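Local coordinates for protein nitrite oxidoreductase subunit A (Kuenenia stuttgartiensis, PDB 7B04) that belongs to the molybdopterin oxidoreductase family and carries a molybdenum atom, two MD1 groups and an iron-sulfur cluster, at residues 287-299 with 555-567. Sequence-based numbering, arbitrary orientation.
With MD1 (phosphoric acid 4-(2-amino-4-oxo-3,4,5,6,-tetrahydro-pteridin-6-yl)-2-hydroxy-3,4-dimercapto-but-3-en-yl ester guanylate ester), chain C.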
# COMPACT_ATOMS: atom_id res chain seq x y z
N GLN B 287 24.40 -1.03 -15.71
CA GLN B 287 22.95 -1.20 -15.84
C GLN B 287 22.19 -0.20 -14.97
O GLN B 287 21.31 0.52 -15.45
CB GLN B 287 22.56 -2.63 -15.48
CG GLN B 287 21.12 -2.99 -15.80
CD GLN B 287 20.73 -4.36 -15.29
OE1 GLN B 287 21.46 -4.97 -14.50
NE2 GLN B 287 19.58 -4.86 -15.73
N THR B 288 22.52 -0.14 -13.68
CA THR B 288 21.80 0.72 -12.75
C THR B 288 22.71 1.06 -11.58
O THR B 288 23.35 0.17 -11.02
CB THR B 288 20.51 0.06 -12.26
OG1 THR B 288 19.50 0.19 -13.27
CG2 THR B 288 20.01 0.73 -10.99
N SER B 289 22.75 2.34 -11.21
CA SER B 289 23.43 2.77 -9.99
C SER B 289 22.39 2.87 -8.87
O SER B 289 21.56 3.78 -8.86
CB SER B 289 24.12 4.11 -10.21
OG SER B 289 24.69 4.61 -9.01
N ASP B 290 22.42 1.91 -7.95
CA ASP B 290 21.56 1.90 -6.78
C ASP B 290 22.38 1.47 -5.57
O ASP B 290 23.56 1.11 -5.69
CB ASP B 290 20.34 1.00 -6.99
CG ASP B 290 20.71 -0.41 -7.41
OD1 ASP B 290 21.92 -0.69 -7.57
OD2 ASP B 290 19.80 -1.24 -7.58
N VAL B 291 21.76 1.48 -4.39
CA VAL B 291 22.47 1.25 -3.13
C VAL B 291 21.66 0.35 -2.21
O VAL B 291 20.44 0.23 -2.33
CB VAL B 291 22.78 2.57 -2.39
CG1 VAL B 291 23.71 3.45 -3.21
CG2 VAL B 291 21.50 3.32 -2.06
N ASP B 292 22.37 -0.32 -1.30
CA ASP B 292 21.70 -0.88 -0.13
C ASP B 292 21.20 0.28 0.70
O ASP B 292 22.00 1.08 1.20
CB ASP B 292 22.64 -1.77 0.68
CG ASP B 292 23.06 -3.02 -0.05
OD1 ASP B 292 22.27 -3.51 -0.89
OD2 ASP B 292 24.17 -3.52 0.22
N MET B 293 19.88 0.39 0.87
CA MET B 293 19.28 1.61 1.38
C MET B 293 19.64 1.93 2.83
O MET B 293 19.26 2.99 3.31
CB MET B 293 17.76 1.58 1.19
CG MET B 293 17.37 1.08 -0.19
SD MET B 293 15.61 1.19 -0.54
CE MET B 293 15.32 2.94 -0.27
N ASN B 294 20.29 1.04 3.58
CA ASN B 294 20.82 1.52 4.85
C ASN B 294 21.87 2.61 4.61
O ASN B 294 22.10 3.46 5.48
CB ASN B 294 21.37 0.37 5.70
CG ASN B 294 22.46 -0.41 5.01
OD1 ASN B 294 22.80 -0.16 3.85
ND2 ASN B 294 23.02 -1.37 5.72
N ASP B 295 22.51 2.60 3.43
CA ASP B 295 23.53 3.60 3.11
C ASP B 295 22.94 5.00 2.97
O ASP B 295 23.61 5.98 3.31
CB ASP B 295 24.23 3.17 1.80
CG ASP B 295 25.45 4.02 1.45
OD1 ASP B 295 25.58 5.18 1.88
OD2 ASP B 295 26.30 3.52 0.69
N VAL B 296 21.68 5.12 2.51
CA VAL B 296 21.12 6.46 2.35
C VAL B 296 21.07 7.20 3.69
O VAL B 296 21.19 8.43 3.73
CB VAL B 296 19.74 6.43 1.64
CG1 VAL B 296 18.76 5.56 2.34
CG2 VAL B 296 19.18 7.81 1.54
N ARG B 297 20.94 6.47 4.80
CA ARG B 297 20.91 7.15 6.09
C ARG B 297 22.27 7.73 6.45
O ARG B 297 22.38 8.45 7.45
CB ARG B 297 20.44 6.19 7.20
CG ARG B 297 19.95 6.90 8.47
CD ARG B 297 19.28 5.95 9.46
NE ARG B 297 20.23 5.13 10.20
CZ ARG B 297 19.88 4.22 11.11
NH1 ARG B 297 20.81 3.52 11.74
NH2 ARG B 297 18.60 4.03 11.40
N PHE B 298 23.31 7.45 5.66
CA PHE B 298 24.58 8.16 5.78
C PHE B 298 24.54 9.53 5.11
O PHE B 298 25.38 10.38 5.42
CB PHE B 298 25.71 7.33 5.18
CG PHE B 298 26.07 6.10 5.97
CD1 PHE B 298 25.70 5.98 7.30
CD2 PHE B 298 26.77 5.07 5.39
CE1 PHE B 298 26.02 4.85 8.03
CE2 PHE B 298 27.11 3.93 6.11
CZ PHE B 298 26.73 3.83 7.43
N SER B 299 23.60 9.76 4.20
CA SER B 299 23.54 11.01 3.46
C SER B 299 23.19 12.17 4.39
O SER B 299 22.39 12.02 5.32
CB SER B 299 22.51 10.92 2.34
OG SER B 299 22.87 9.94 1.38
N PHE B 555 30.28 6.64 0.69
CA PHE B 555 29.09 6.26 1.43
C PHE B 555 28.19 7.46 1.69
O PHE B 555 28.66 8.53 2.11
CB PHE B 555 29.49 5.60 2.76
CG PHE B 555 30.19 4.28 2.59
CD1 PHE B 555 29.46 3.14 2.30
CD2 PHE B 555 31.56 4.18 2.73
CE1 PHE B 555 30.10 1.92 2.15
CE2 PHE B 555 32.20 2.97 2.58
CZ PHE B 555 31.47 1.83 2.29
N GLY B 556 26.90 7.29 1.42
CA GLY B 556 25.93 8.35 1.57
C GLY B 556 25.81 9.28 0.39
O GLY B 556 25.03 10.25 0.46
N SER B 557 26.55 9.04 -0.68
CA SER B 557 26.61 9.92 -1.84
C SER B 557 26.07 9.19 -3.07
O SER B 557 25.52 8.09 -2.97
CB SER B 557 28.04 10.42 -2.04
OG SER B 557 28.89 9.37 -2.47
N GLY B 558 26.20 9.83 -4.22
CA GLY B 558 25.90 9.21 -5.49
C GLY B 558 24.63 9.78 -6.11
O GLY B 558 23.90 10.56 -5.52
N SER B 559 24.39 9.35 -7.35
CA SER B 559 23.16 9.65 -8.06
C SER B 559 22.54 8.32 -8.48
O SER B 559 23.15 7.57 -9.25
CB SER B 559 23.43 10.55 -9.26
OG SER B 559 22.26 10.79 -10.02
N HIS B 560 21.35 8.03 -7.96
CA HIS B 560 20.80 6.68 -8.01
C HIS B 560 19.36 6.69 -8.50
O HIS B 560 18.59 7.61 -8.21
CB HIS B 560 20.87 6.02 -6.63
CG HIS B 560 22.23 6.07 -6.01
ND1 HIS B 560 23.29 5.32 -6.48
CD2 HIS B 560 22.71 6.79 -4.96
CE1 HIS B 560 24.36 5.57 -5.75
NE2 HIS B 560 24.04 6.46 -4.82
N THR B 561 19.00 5.65 -9.25
CA THR B 561 17.63 5.40 -9.67
C THR B 561 17.06 4.23 -8.89
O THR B 561 17.79 3.35 -8.42
CB THR B 561 17.54 5.12 -11.17
OG1 THR B 561 16.16 5.10 -11.57
CG2 THR B 561 18.18 3.79 -11.51
N TRP B 562 15.74 4.23 -8.73
CA TRP B 562 15.04 3.18 -8.00
C TRP B 562 13.93 2.61 -8.86
O TRP B 562 13.27 3.33 -9.61
CB TRP B 562 14.47 3.71 -6.69
CG TRP B 562 15.53 4.11 -5.74
CD1 TRP B 562 15.86 5.38 -5.39
CD2 TRP B 562 16.41 3.25 -5.03
NE1 TRP B 562 16.90 5.36 -4.50
CE2 TRP B 562 17.26 4.06 -4.26
CE3 TRP B 562 16.57 1.86 -4.97
CZ2 TRP B 562 18.25 3.54 -3.43
CZ3 TRP B 562 17.56 1.34 -4.15
CH2 TRP B 562 18.38 2.18 -3.39
N ALA B 563 13.73 1.30 -8.73
CA ALA B 563 12.82 0.59 -9.61
C ALA B 563 12.39 -0.70 -8.90
O ALA B 563 12.54 -0.82 -7.68
CB ALA B 563 13.49 0.33 -10.96
N GLY B 564 11.87 -1.64 -9.67
CA GLY B 564 11.60 -2.96 -9.14
C GLY B 564 12.89 -3.74 -8.98
O GLY B 564 14.00 -3.22 -9.05
N ASN B 565 12.72 -5.04 -8.74
CA ASN B 565 13.86 -5.93 -8.52
C ASN B 565 14.34 -6.47 -9.86
O ASN B 565 13.74 -7.38 -10.43
CB ASN B 565 13.50 -7.06 -7.56
CG ASN B 565 14.70 -7.57 -6.80
OD1 ASN B 565 15.82 -7.11 -7.02
ND2 ASN B 565 14.48 -8.53 -5.91
N TYR B 566 15.44 -5.91 -10.35
CA TYR B 566 15.97 -6.22 -11.67
C TYR B 566 17.28 -6.99 -11.65
O TYR B 566 17.65 -7.58 -12.67
CB TYR B 566 16.24 -4.92 -12.44
CG TYR B 566 17.39 -4.16 -11.81
CD1 TYR B 566 17.18 -3.35 -10.70
CD2 TYR B 566 18.69 -4.28 -12.30
CE1 TYR B 566 18.22 -2.68 -10.11
CE2 TYR B 566 19.74 -3.61 -11.70
CZ TYR B 566 19.50 -2.81 -10.61
OH TYR B 566 20.54 -2.14 -10.02
N LYS B 567 17.99 -7.00 -10.52
CA LYS B 567 19.42 -7.31 -10.52
C LYS B 567 19.62 -8.82 -10.64
O LYS B 567 20.00 -9.52 -9.70
CB LYS B 567 20.10 -6.74 -9.28
CG LYS B 567 21.62 -6.78 -9.36
CD LYS B 567 22.27 -6.06 -8.19
CE LYS B 567 22.80 -4.69 -8.60
NZ LYS B 567 21.72 -3.68 -8.67
PB MD1 C . 8.49 5.56 -8.47
O3B MD1 C . 7.54 6.09 -9.71
O1B MD1 C . 8.24 6.42 -7.25
O2B MD1 C . 9.94 5.67 -8.87
O3A MD1 C . 8.11 3.99 -8.15
C10 MD1 C . 8.42 2.98 -9.07
C11 MD1 C . 8.77 1.68 -8.28
O11 MD1 C . 7.83 1.70 -6.98
C12 MD1 C . 8.69 0.62 -9.10
S12 MD1 C . 9.23 0.81 -10.83
C13 MD1 C . 8.22 -0.81 -8.74
S13 MD1 C . 8.25 -2.02 -10.09
C14 MD1 C . 7.71 -1.25 -7.47
N15 MD1 C . 6.33 -0.46 -7.30
C16 MD1 C . 5.84 -0.48 -5.98
C15 MD1 C . 4.39 -0.64 -5.68
O14 MD1 C . 3.60 -0.75 -6.56
N17 MD1 C . 3.95 -0.64 -4.26
C17 MD1 C . 4.98 -0.49 -3.12
N16 MD1 C . 4.54 -0.50 -1.73
N18 MD1 C . 6.45 -0.33 -3.43
C20 MD1 C . 6.90 -0.32 -4.80
N8 MD1 C . 8.25 -0.18 -5.14
C7 MD1 C . 8.67 -1.20 -6.31
PA MD1 C . 6.35 7.23 -9.57
O1A MD1 C . 5.45 7.11 -10.77
O2A MD1 C . 5.57 6.95 -8.31
O5' MD1 C . 6.97 8.75 -9.51
C5' MD1 C . 7.41 9.26 -8.29
C4' MD1 C . 7.10 10.80 -8.17
O4' MD1 C . 7.67 11.60 -9.38
C1' MD1 C . 6.50 12.56 -9.74
N9 MD1 C . 6.60 13.05 -11.14
C4 MD1 C . 7.57 13.89 -11.48
N3 MD1 C . 8.70 14.48 -10.70
C2 MD1 C . 9.64 15.38 -11.35
N2 MD1 C . 10.74 15.96 -10.59
N1 MD1 C . 9.49 15.70 -12.75
C6 MD1 C . 8.41 15.12 -13.50
O6 MD1 C . 8.29 15.38 -14.65
C5 MD1 C . 7.42 14.18 -12.81
N7 MD1 C . 6.36 13.52 -13.25
C8 MD1 C . 5.83 12.82 -12.23
C2' MD1 C . 5.49 11.81 -9.58
O2' MD1 C . 4.27 12.59 -9.45
C3' MD1 C . 5.84 11.01 -8.17
O3' MD1 C . 5.50 11.85 -7.03
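Asp290 meets Tyr566 and Lys567 with its carboxylate. The Tyr566 hydroxyl OH gives a hydrogen bond of 2.7 Å to Asp290 OD2, approaching from above the carboxylate plane, while Lys567 NZ forms a salt bridge with Asp290 OD1 on its syn lone pair. The side chain of Lys567 bends at its third and fourth torsions to bring the amine there, and Arg808 adds a second positive charge at OD1; a short aspartate suits the place because its two oxygens serve the hydroxyl and both cations. The Tyr566 ring has Gln287 OE1 and Asp290 OD2 at its edge and Thr288 OG1 over one face. At the other end of the contact Asp295 OD1 accepts the Gly556 N-H, again on the syn lone pair. Gly556 has a phi of 85°, which glycine adopts most easily, and its CA lies against Phe298 CB. In the middle, Thr561 N bonds to Ser289 O (3.2 Å), and the small hydroxyl of Ser289, OG, lies at the edge of the imidazole, hydrogen-bonded to His560 ND1 at 3.0 Å.

Valine's two branches let Val291 serve two rings: CG1 makes a CH-pi contact over one face of His560, 3.5 Å from the ring centroid, while CG2 reaches Trp562 CZ2. The broad indole of Trp562 takes Met293 SD over its six-membered ring, a Met-aromatic contact, and Asp290 CB over the opposite face.

Strand 558-561 is an outermost strand of a five-stranded parallel sheet, beside strand 521-525; residues 287-299 lead from helix 280-283 into strand 301-304 of that sheet. Further along the chain, Ala563 and Gly564 belong to an MD1 pocket, and helix 314-321 packs against Met293.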